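Local coordinates for DUF411 domain-containing protein (Pseudomonas aeruginosa, PDB 6WIS) that binds a cysteine-bridged cluster of four copper ions and probably contributes to bacterial copper resistance, at residues 65-70 and 92-97; 79-84 and 110-115; 85-90 and 104-109. One frame throughout, in Å; residues are numbered along the deposited sequence.

In the fold
All three contacts lie between residues 65 and 115, and two of them lie on one sheet. Contact 3 pairs strand 84-86 with strand 106-111, and contact 2 carries the same pairing outward to the loops beyond G84 and L111, the two centres lying about 16 Å apart. The centre of contact 1 lies about 8 Å from that of contact 3 and about 20 Å from that of contact 2, across the chain's centre from the latter. Along the chain the segments of contact 1 alternate with those of both others. Contacts 1 and 3 meet at one copper ion, where M90 and M97 are joined by C15, so the loop that follows strand 84-86 links the sheet to the copper cluster.

Contact 1 of 3, residues 65-70 and 92-97. With CU (copper (II) ion), chain D; CU (copper (II) ion), chain F.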
ATOM      1  N   GLU A  65      -0.333  -1.019   2.573  1.00 26.26           N
ATOM      2  CA  GLU A  65      -1.790  -1.021   2.588  1.00 24.63           C
ATOM      3  C   GLU A  65      -2.288   0.096   1.684  1.00 24.06           C
ATOM      4  O   GLU A  65      -2.016   1.273   1.935  1.00 22.74           O
ATOM      5  CB  GLU A  65      -2.318  -0.843   4.014  1.00 25.38           C
ATOM      6  CG  GLU A  65      -3.839  -0.926   4.131  1.00 22.38           C
ATOM      7  CD  GLU A  65      -4.378  -2.331   3.861  1.00 30.98           C
ATOM      8  OE1 GLU A  65      -3.544  -3.259   3.818  1.00 31.71           O
ATOM      9  OE2 GLU A  65      -5.623  -2.512   3.694  1.00 26.44           O
ATOM     10  N   GLY A  66      -2.991  -0.266   0.628  1.00 24.66           N
ATOM     11  CA  GLY A  66      -3.565   0.766  -0.213  1.00 21.90           C
ATOM     12  C   GLY A  66      -2.611   1.381  -1.233  1.00 25.88           C
ATOM     13  O   GLY A  66      -1.549   0.841  -1.594  1.00 23.27           O
ATOM     14  N   HIS A  67      -3.032   2.539  -1.729  1.00 22.68           N
ATOM     15  CA  HIS A  67      -2.406   3.172  -2.891  1.00 24.77           C
ATOM     16  C   HIS A  67      -1.169   3.991  -2.496  1.00 26.35           C
ATOM     17  O   HIS A  67      -1.087   5.198  -2.713  1.00 23.94           O
ATOM     18  CB  HIS A  67      -3.460   4.003  -3.614  1.00 24.47           C
ATOM     19  CG  HIS A  67      -4.500   3.163  -4.295  1.00 22.94           C
ATOM     20  ND1 HIS A  67      -4.391   2.773  -5.614  1.00 24.55           N
ATOM     21  CD2 HIS A  67      -5.628   2.584  -3.827  1.00 20.60           C
ATOM     22  CE1 HIS A  67      -5.412   1.999  -5.932  1.00 26.88           C
ATOM     23  NE2 HIS A  67      -6.179   1.862  -4.866  1.00 21.12           N
ATOM     24  N   VAL A  68      -0.189   3.294  -1.917  1.00 27.18           N
ATOM     25  CA  VAL A  68       1.091   3.919  -1.533  1.00 23.12           C
ATOM     26  C   VAL A  68       1.928   4.172  -2.784  1.00 24.03           C
ATOM     27  O   VAL A  68       2.127   3.242  -3.587  1.00 23.51           O
ATOM     28  CB  VAL A  68       1.858   3.022  -0.560  1.00 24.89           C
ATOM     29  CG1 VAL A  68       3.167   3.720  -0.138  1.00 19.92           C
ATOM     30  CG2 VAL A  68       1.003   2.641   0.694  1.00 23.99           C
ATOM     31  N   PRO A  69       2.450   5.380  -2.991  1.00 22.93           N
ATOM     32  CA  PRO A  69       3.317   5.613  -4.154  1.00 23.45           C
ATOM     33  C   PRO A  69       4.601   4.795  -4.065  1.00 26.12           C
ATOM     34  O   PRO A  69       5.120   4.534  -2.977  1.00 20.48           O
ATOM     35  CB  PRO A  69       3.611   7.121  -4.075  1.00 25.23           C
ATOM     36  CG  PRO A  69       2.382   7.685  -3.359  1.00 28.18           C
ATOM     37  CD  PRO A  69       2.109   6.638  -2.298  1.00 24.65           C
ATOM     38  N   ALA A  70       5.134   4.435  -5.238  1.00 25.58           N
ATOM     39  CA  ALA A  70       6.345   3.618  -5.309  1.00 25.37           C
ATOM     40  C   ALA A  70       7.492   4.211  -4.491  1.00 29.98           C
ATOM     41  O   ALA A  70       8.179   3.489  -3.757  1.00 28.82           O
ATOM     42  CB  ALA A  70       6.768   3.439  -6.769  1.00 26.49           C
ATOM     43  N   VAL A  92      -8.820   9.849  -4.040  1.00 27.96           N
ATOM     44  CA  VAL A  92      -8.676  10.138  -5.466  1.00 30.82           C
ATOM     45  C   VAL A  92      -7.381  10.920  -5.679  1.00 27.28           C
ATOM     46  O   VAL A  92      -7.026  11.796  -4.885  1.00 31.84           O
ATOM     47  CB  VAL A  92      -9.907  10.908  -5.989  1.00 29.96           C
ATOM     48  CG1 VAL A  92      -9.713  11.333  -7.449  1.00 29.75           C
ATOM     49  CG2 VAL A  92     -11.154  10.058  -5.885  1.00 32.48           C
ATOM     50  N   GLY A  93      -6.657  10.597  -6.743  1.00 29.46           N
ATOM     51  CA  GLY A  93      -5.387  11.225  -7.028  1.00 28.06           C
ATOM     52  C   GLY A  93      -4.176  10.437  -6.567  1.00 30.93           C
ATOM     53  O   GLY A  93      -3.058  10.731  -7.006  1.00 34.57           O
ATOM     54  N   SER A  94      -4.363   9.452  -5.696  1.00 29.20           N
ATOM     55  CA  SER A  94      -3.260   8.571  -5.346  1.00 28.32           C
ATOM     56  C   SER A  94      -2.979   7.629  -6.516  1.00 31.31           C
ATOM     57  O   SER A  94      -3.838   7.438  -7.388  1.00 30.38           O
ATOM     58  CB  SER A  94      -3.580   7.804  -4.062  1.00 25.92           C
ATOM     59  OG  SER A  94      -4.676   6.913  -4.229  1.00 27.40           O
ATOM     60  N   PRO A  95      -1.786   7.034  -6.571  1.00 28.50           N
ATOM     61  CA  PRO A  95      -1.428   6.228  -7.756  1.00 25.93           C
ATOM     62  C   PRO A  95      -2.339   5.020  -7.914  1.00 24.70           C
ATOM     63  O   PRO A  95      -2.553   4.247  -6.974  1.00 25.37           O
ATOM     64  CB  PRO A  95       0.024   5.801  -7.493  1.00 30.03           C
ATOM     65  CG  PRO A  95       0.524   6.676  -6.383  1.00 32.61           C
ATOM     66  CD  PRO A  95      -0.665   7.176  -5.613  1.00 26.60           C
ATOM     67  N   GLY A  96      -2.872   4.853  -9.124  1.00 27.01           N
ATOM     68  CA  GLY A  96      -3.868   3.837  -9.381  1.00 23.84           C
ATOM     69  C   GLY A  96      -5.289   4.274  -9.101  1.00 27.39           C
ATOM     70  O   GLY A  96      -6.222   3.584  -9.517  1.00 26.13           O
HETATM   71  N   MSE A  97      -5.474   5.417  -8.451  1.00 27.94           N
HETATM   72  CA  MSE A  97      -6.787   6.008  -8.163  1.00 30.62           C
HETATM   73  C   MSE A  97      -6.877   7.391  -8.827  1.00 32.49           C
HETATM   74  O   MSE A  97      -7.680   8.226  -8.447  1.00 26.31           O
HETATM   75  CB  MSE A  97      -7.007   6.136  -6.647  1.00 23.82           C
HETATM   76  CG  MSE A  97      -7.656   4.879  -5.916  1.00 27.55           C
HETATM   77 SE   MSE A  97      -9.462   4.446  -6.597  0.75 31.32          SE
HETATM   78  CE  MSE A  97     -10.266   6.170  -6.061  1.00 27.57           C
TER
HETATM   79 CU    CU D 202      -7.935   0.699  -4.934  1.00 26.31          CU
HETATM   80 CU    CU F 204     -10.400   2.448  -5.642  1.00 31.97          CU
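H67 and the turn S94-M97 form a buried loop-to-loop contact at the copper cluster, between the loop that leaves strand 62-65 and the long loop that precedes strand 106-111. The imidazole is held at both nitrogens. ND1 donates to the carbonyl O of P95, with H67 ND1 and P95 O 2.7 Å apart, the acceptor near the ring plane and the N-H...O angle 152°. NE2 binds a copper ion, H67 NE2 to CU of chain D being 2.1 Å. A hydrogen bond at ND1 fixes the rotation of the ring and would be expected to make NE2 a somewhat stronger donor to the metal. Over the centre of one face lies the CG methylene of the selenomethionine M97, in a CH-pi contact with CG 3.6 Å from the ring centroid; the two side chains cross at about a right angle.

The acceptor carbonyl is presented by a type II beta turn from S94 to M97, closed by M97 N bonding to S94 O at 2.8 Å. M97 bends at chi2 (-61°), which turns SE back from the extended line and toward a second copper ion, M97 SE to CU of chain F measuring 2.4 Å. Both ions belong to a cysteine-bridged tetranuclear copper cluster: C15 and C54 complete the H67 site, while C15 and M90 complete that of M97.

At the root of the histidine side chain, S94 OG approaches H67 CB to 3.2 Å, but its hydrogen bond goes to P91 O. Farther along, the rings of P69, at the N-cap of helix 70-77, and P95 pack obliquely, P69 CG lying 3.7 Å from P95 CG. Y106 of strand 106-111 touches both prolines.

Contact 2 of 3, residues 79-84 and 110-115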
ATOM      1  N   ARG A  79      13.504   2.020   6.458  1.00 38.25           N
ATOM      2  CA  ARG A  79      13.288   2.465   7.832  1.00 37.60           C
ATOM      3  C   ARG A  79      13.135   1.220   8.703  1.00 47.54           C
ATOM      4  O   ARG A  79      12.076   0.580   8.721  1.00 38.34           O
ATOM      5  CB  ARG A  79      12.080   3.394   7.928  1.00 40.14           C
ATOM      6  CG  ARG A  79      12.289   4.754   7.264  1.00 41.86           C
ATOM      7  CD  ARG A  79      12.712   5.810   8.295  1.00 44.61           C
ATOM      8  NE  ARG A  79      11.887   5.709   9.489  1.00 37.36           N
ATOM      9  CZ  ARG A  79      10.815   6.462   9.734  1.00 48.66           C
ATOM     10  NH1 ARG A  79      10.446   7.406   8.873  1.00 40.51           N
ATOM     11  NH2 ARG A  79      10.113   6.272  10.847  1.00 43.51           N
ATOM     12  N   ALA A  80      14.211   0.880   9.426  1.00 47.51           N
ATOM     13  CA  ALA A  80      14.215  -0.329  10.243  1.00 41.97           C
ATOM     14  C   ALA A  80      13.182  -0.285  11.361  1.00 37.03           C
ATOM     15  O   ALA A  80      12.789  -1.342  11.866  1.00 42.94           O
ATOM     16  CB  ALA A  80      15.604  -0.559  10.833  1.00 49.71           C
ATOM     17  N   ASP A  81      12.722   0.902  11.751  1.00 35.26           N
ATOM     18  CA  ASP A  81      11.705   0.993  12.795  1.00 42.24           C
ATOM     19  C   ASP A  81      10.276   0.738  12.295  1.00 40.21           C
ATOM     20  O   ASP A  81       9.366   0.624  13.127  1.00 39.56           O
ATOM     21  CB  ASP A  81      11.765   2.372  13.466  1.00 34.81           C
ATOM     22  CG  ASP A  81      11.631   3.502  12.468  1.00 43.76           C
ATOM     23  OD1 ASP A  81      12.318   3.453  11.424  1.00 45.79           O
ATOM     24  OD2 ASP A  81      10.839   4.435  12.715  1.00 46.44           O
ATOM     25  N   LEU A  82      10.047   0.643  10.983  1.00 39.91           N
ATOM     26  CA  LEU A  82       8.695   0.534  10.431  1.00 39.44           C
ATOM     27  C   LEU A  82       8.431  -0.870   9.902  1.00 35.21           C
ATOM     28  O   LEU A  82       9.262  -1.456   9.199  1.00 34.62           O
ATOM     29  CB  LEU A  82       8.453   1.547   9.305  1.00 36.75           C
ATOM     30  CG  LEU A  82       8.565   3.030   9.653  1.00 37.12           C
ATOM     31  CD1 LEU A  82       8.282   3.880   8.428  1.00 36.10           C
ATOM     32  CD2 LEU A  82       7.636   3.403  10.800  1.00 32.25           C
ATOM     33  N   VAL A  83       7.246  -1.383  10.226  1.00 32.97           N
ATOM     34  CA  VAL A  83       6.786  -2.687   9.766  1.00 37.36           C
ATOM     35  C   VAL A  83       5.752  -2.583   8.638  1.00 34.57           C
ATOM     36  O   VAL A  83       5.316  -3.616   8.114  1.00 26.58           O
ATOM     37  CB  VAL A  83       6.205  -3.473  10.959  1.00 40.28           C
ATOM     38  CG1 VAL A  83       4.840  -2.922  11.316  1.00 37.08           C
ATOM     39  CG2 VAL A  83       6.160  -4.984  10.672  1.00 50.00           C
ATOM     40  N   GLY A  84       5.342  -1.376   8.262  1.00 32.54           N
ATOM     41  CA  GLY A  84       4.345  -1.216   7.217  1.00 30.10           C
ATOM     42  C   GLY A  84       4.039   0.251   7.001  1.00 27.21           C
ATOM     43  O   GLY A  84       4.406   1.112   7.805  1.00 27.58           O
ATOM     44  N   GLY A 110       3.393   5.553   8.138  1.00 30.74           N
ATOM     45  CA  GLY A 110       4.220   4.443   8.554  1.00 31.66           C
ATOM     46  C   GLY A 110       3.854   3.975   9.951  1.00 39.82           C
ATOM     47  O   GLY A 110       3.388   4.745  10.787  1.00 39.19           O
ATOM     48  N   LEU A 111       4.026   2.682  10.188  1.00 35.70           N
ATOM     49  CA  LEU A 111       3.673   2.113  11.508  1.00 36.81           C
ATOM     50  C   LEU A 111       4.822   1.319  12.117  1.00 32.96           C
ATOM     51  O   LEU A 111       5.414   0.543  11.412  1.00 33.98           O
ATOM     52  CB  LEU A 111       2.502   1.167  11.292  1.00 40.80           C
ATOM     53  CG  LEU A 111       1.213   1.872  10.931  1.00 44.13           C
ATOM     54  CD1 LEU A 111       0.144   0.863  10.570  1.00 59.32           C
ATOM     55  CD2 LEU A 111       0.781   2.754  12.077  1.00 42.20           C
ATOM     56  N   THR A 112       5.121   1.575  13.383  1.00 37.08           N
ATOM     57  CA  THR A 112       6.074   0.743  14.099  1.00 40.71           C
ATOM     58  C   THR A 112       5.352  -0.435  14.749  1.00 45.27           C
ATOM     59  O   THR A 112       4.120  -0.476  14.830  1.00 42.20           O
ATOM     60  CB  THR A 112       6.812   1.547  15.163  1.00 39.95           C
ATOM     61  OG1 THR A 112       5.913   1.800  16.245  1.00 45.65           O
ATOM     62  CG2 THR A 112       7.282   2.889  14.587  1.00 43.91           C
ATOM     63  N   ARG A 113       6.139  -1.401  15.225  1.00 48.28           N
ATOM     64  CA  ARG A 113       5.567  -2.471  16.037  1.00 51.41           C
ATOM     65  C   ARG A 113       4.914  -1.931  17.305  1.00 54.34           C
ATOM     66  O   ARG A 113       3.852  -2.409  17.711  1.00 56.40           O
ATOM     67  CB  ARG A 113       6.635  -3.504  16.384  1.00 51.87           C
ATOM     68  CG  ARG A 113       6.739  -4.592  15.319  1.00 57.64           C
ATOM     69  CD  ARG A 113       7.851  -5.582  15.607  1.00 54.93           C
ATOM     70  NE  ARG A 113       8.524  -5.974  14.372  1.00 60.25           N
ATOM     71  CZ  ARG A 113       8.050  -6.872  13.512  1.00 57.46           C
ATOM     72  NH1 ARG A 113       6.891  -7.477  13.753  1.00 53.53           N
ATOM     73  NH2 ARG A 113       8.736  -7.160  12.406  1.00 52.58           N
ATOM     74  N   SER A 114       5.513  -0.924  17.940  1.00 56.36           N
ATOM     75  CA  SER A 114       4.923  -0.387  19.165  1.00 52.16           C
ATOM     76  C   SER A 114       3.571   0.267  18.906  1.00 62.58           C
ATOM     77  O   SER A 114       2.927   0.762  19.838  1.00 70.71           O
ATOM     78  CB  SER A 114       5.874   0.610  19.835  1.00 58.39           C
ATOM     79  OG  SER A 114       6.527   1.443  18.886  1.00 66.30           O
ATOM     80  N   GLY A 115       3.119   0.262  17.653  1.00 59.32           N
ATOM     81  CA  GLY A 115       1.888   0.924  17.292  1.00 54.26           C
ATOM     82  C   GLY A 115       2.046   2.377  16.916  1.00 56.82           C
ATOM     83  O   GLY A 115       1.048   3.020  16.556  1.00 66.96           O
TER
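V83 and G84 hydrogen-bond to L111 where the antiparallel pairing of strands 84-86 and 106-111 gives way to loops, at one end of two inner strands of the mixed sheet. Two backbone bonds carry the polar part: V83 N donates to L111 O at 2.9 Å, meeting the carbonyl nearly head-on, and L111 N donates to G84 O, also at 2.9 Å. CA-H groups add to the same acceptors, L82 CA lying 3.4 Å from L111 O and G110 CA approaching G84 O.

Within each segment the turns are braced by side chains. In the type I turn from R79 to L82, R79 grips the D81 carboxylate side-on through NE and NH2, both oxygens using their syn lone pairs; R79 NH2 to D81 OD2 is 2.7 Å. L82 CD1 lies over the centre of one guanidinium face. In the turn from T112 to G115, the hydroxyls of T112 and S114 are hydrogen-bonded, and T112 OG1 also bonds Q116 N.

Side-chain packing completes the contact. L82 CD2 touches T112 CG2, and L82 also reaches L120 of strand 117-123. Separately, V83 CG2, anti to the backbone N, lies over one face of the charged R113 guanidinium, toward its rim, 3.8 Å from R113 NH2.

Contact 3 of 3, residues 85-90 and 104-109; sequences AAVPGM and DAYQVV. With CU (copper (II) ion), chain F.
V87 and V108 meet through methyls set by matching torsions: chi1 is 175° in each, which puts CG1 anti to the backbone N and CG2 beside it. The two CG2 methyls touch, V87 CG2 lying 3.5 Å from V108 CG2. In Y106, chi1 is 71°, and CG stands between the backbone N and the carbonyl carbon; V87 CG1 approaches its ring obliquely, 3.7 Å from Y106 CD2. On its other branch V108 uses CG1 to touch the CB of A85, at 3.9 Å. L120 of strand 117-123 and residues of helix 70-77 also pack against A85 and V108.

These side chains are brought together by antiparallel pairing of strands 84-86 and 106-111 in the mixed sheet. A86 and V109 form a hydrogen-bonded pair: A86 N donates to V109 O and V109 N to A86 O, each 2.9 Å long. The second bond is nearly straight, with an N-H...O angle of 174°. V109 O also receives a CA-H contact from A85. On its other side strand 84-86 is hydrogen-bonded to strand 62-65.

Through P88 and G89 the chain runs on to the copper cluster. The selenomethionine M90, extended at chi2 so that SE lies anti to CA, binds a copper ion through SE, 2.4 Å from CU of chain F.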
ATOM      1  N   ALA A  85       3.402   0.524   5.860  1.00 24.72           N
ATOM      2  CA  ALA A  85       2.881   1.854   5.564  1.00 27.36           C
ATOM      3  C   ALA A  85       1.517   1.690   4.911  1.00 25.38           C
ATOM      4  O   ALA A  85       1.284   0.719   4.189  1.00 23.15           O
ATOM      5  CB  ALA A  85       3.803   2.651   4.657  1.00 24.78           C
ATOM      6  N   ALA A  86       0.614   2.629   5.199  1.00 23.15           N
ATOM      7  CA  ALA A  86      -0.770   2.569   4.744  1.00 28.76           C
ATOM      8  C   ALA A  86      -1.188   3.913   4.174  1.00 24.45           C
ATOM      9  O   ALA A  86      -0.834   4.973   4.725  1.00 24.96           O
ATOM     10  CB  ALA A  86      -1.754   2.205   5.901  1.00 21.79           C
ATOM     11  N   VAL A  87      -1.942   3.861   3.077  1.00 24.15           N
ATOM     12  CA  VAL A  87      -2.836   4.947   2.672  1.00 24.90           C
ATOM     13  C   VAL A  87      -4.260   4.440   2.881  1.00 25.45           C
ATOM     14  O   VAL A  87      -4.776   3.681   2.049  1.00 25.60           O
ATOM     15  CB  VAL A  87      -2.621   5.385   1.219  1.00 26.23           C
ATOM     16  CG1 VAL A  87      -3.672   6.439   0.848  1.00 24.83           C
ATOM     17  CG2 VAL A  87      -1.184   5.904   1.002  1.00 20.99           C
ATOM     18  N   PRO A  88      -4.914   4.786   3.986  1.00 23.05           N
ATOM     19  CA  PRO A  88      -6.240   4.212   4.263  1.00 24.89           C
ATOM     20  C   PRO A  88      -7.264   4.624   3.211  1.00 25.29           C
ATOM     21  O   PRO A  88      -7.154   5.680   2.584  1.00 25.83           O
ATOM     22  CB  PRO A  88      -6.594   4.789   5.637  1.00 25.47           C
ATOM     23  CG  PRO A  88      -5.276   5.138   6.248  1.00 30.31           C
ATOM     24  CD  PRO A  88      -4.410   5.596   5.105  1.00 23.62           C
ATOM     25  N   GLY A  89      -8.263   3.773   3.013  1.00 26.68           N
ATOM     26  CA  GLY A  89      -9.299   4.159   2.073  1.00 25.18           C
ATOM     27  C   GLY A  89      -8.801   4.157   0.636  1.00 30.12           C
ATOM     28  O   GLY A  89      -7.898   3.396   0.248  1.00 29.48           O
HETATM   29  N   MSE A  90      -9.397   5.026  -0.173  1.00 25.76           N
HETATM   30  CA  MSE A  90      -8.983   5.144  -1.565  1.00 28.11           C
HETATM   31  C   MSE A  90      -9.084   6.587  -2.003  1.00 30.57           C
HETATM   32  O   MSE A  90     -10.033   6.953  -2.694  1.00 30.88           O
HETATM   33  CB  MSE A  90      -9.839   4.258  -2.487  1.00 29.83           C
HETATM   34  CG  MSE A  90      -9.860   2.770  -2.173  1.00 28.08           C
HETATM   35 SE   MSE A  90     -11.003   1.727  -3.414  0.75 32.91          SE
HETATM   36  CE  MSE A  90     -12.721   2.615  -3.085  1.00 30.19           C
ATOM     37  N   ASP A 104      -8.005  13.944  -3.453  1.00 35.80           N
ATOM     38  CA  ASP A 104      -8.209  13.986  -2.009  1.00 35.64           C
ATOM     39  C   ASP A 104      -6.849  14.106  -1.334  1.00 34.41           C
ATOM     40  O   ASP A 104      -5.946  13.309  -1.603  1.00 34.67           O
ATOM     41  CB  ASP A 104      -8.919  12.722  -1.519  1.00 29.51           C
ATOM     42  CG  ASP A 104     -10.348  12.609  -2.018  1.00 37.32           C
ATOM     43  OD1 ASP A 104     -11.121  13.567  -1.805  1.00 37.69           O
ATOM     44  OD2 ASP A 104     -10.699  11.554  -2.606  1.00 31.35           O
ATOM     45  N   ALA A 105      -6.689  15.098  -0.470  1.00 28.83           N
ATOM     46  CA  ALA A 105      -5.506  15.133   0.378  1.00 34.68           C
ATOM     47  C   ALA A 105      -5.324  13.789   1.083  1.00 31.29           C
ATOM     48  O   ALA A 105      -6.298  13.157   1.493  1.00 27.68           O
ATOM     49  CB  ALA A 105      -5.637  16.263   1.408  1.00 33.08           C
ATOM     50  N   TYR A 106      -4.075  13.347   1.232  1.00 28.96           N
ATOM     51  CA  TYR A 106      -3.831  12.089   1.940  1.00 28.71           C
ATOM     52  C   TYR A 106      -2.393  12.043   2.436  1.00 27.89           C
ATOM     53  O   TYR A 106      -1.532  12.804   1.991  1.00 28.39           O
ATOM     54  CB  TYR A 106      -4.137  10.857   1.060  1.00 28.21           C
ATOM     55  CG  TYR A 106      -3.160  10.593  -0.089  1.00 30.50           C
ATOM     56  CD1 TYR A 106      -3.311  11.233  -1.317  1.00 30.65           C
ATOM     57  CD2 TYR A 106      -2.111   9.672   0.053  1.00 30.59           C
ATOM     58  CE1 TYR A 106      -2.427  10.989  -2.363  1.00 34.51           C
ATOM     59  CE2 TYR A 106      -1.210   9.418  -0.994  1.00 26.74           C
ATOM     60  CZ  TYR A 106      -1.382  10.075  -2.192  1.00 32.64           C
ATOM     61  OH  TYR A 106      -0.522   9.833  -3.231  1.00 32.05           O
ATOM     62  N   GLN A 107      -2.157  11.137   3.378  1.00 27.09           N
ATOM     63  CA  GLN A 107      -0.833  10.865   3.914  1.00 31.62           C
ATOM     64  C   GLN A 107      -0.515   9.384   3.747  1.00 29.64           C
ATOM     65  O   GLN A 107      -1.409   8.528   3.742  1.00 27.88           O
ATOM     66  CB  GLN A 107      -0.739  11.238   5.404  1.00 30.41           C
ATOM     67  CG  GLN A 107      -1.276  12.633   5.763  1.00 32.80           C
ATOM     68  CD  GLN A 107      -1.422  12.841   7.271  1.00 35.27           C
ATOM     69  OE1 GLN A 107      -2.032  12.028   7.967  1.00 44.10           O
ATOM     70  NE2 GLN A 107      -0.862  13.926   7.775  1.00 36.45           N
ATOM     71  N   VAL A 108       0.761   9.088   3.590  1.00 24.36           N
ATOM     72  CA  VAL A 108       1.263   7.731   3.743  1.00 24.81           C
ATOM     73  C   VAL A 108       1.728   7.585   5.190  1.00 27.51           C
ATOM     74  O   VAL A 108       2.617   8.312   5.646  1.00 30.00           O
ATOM     75  CB  VAL A 108       2.410   7.445   2.759  1.00 26.74           C
ATOM     76  CG1 VAL A 108       2.981   6.052   3.040  1.00 26.10           C
ATOM     77  CG2 VAL A 108       1.917   7.574   1.309  1.00 23.64           C
ATOM     78  N   VAL A 109       1.111   6.676   5.925  1.00 26.98           N
ATOM     79  CA  VAL A 109       1.313   6.562   7.363  1.00 30.48           C
ATOM     80  C   VAL A 109       2.181   5.331   7.642  1.00 31.23           C
ATOM     81  O   VAL A 109       1.762   4.190   7.417  1.00 30.84           O
ATOM     82  CB  VAL A 109      -0.028   6.493   8.099  1.00 32.09           C
ATOM     83  CG1 VAL A 109       0.191   6.444   9.617  1.00 43.41           C
ATOM     84  CG2 VAL A 109      -0.921   7.679   7.700  1.00 28.98           C
TER
HETATM   85 CU    CU F 204     -10.400   2.448  -5.642  1.00 31.97          CU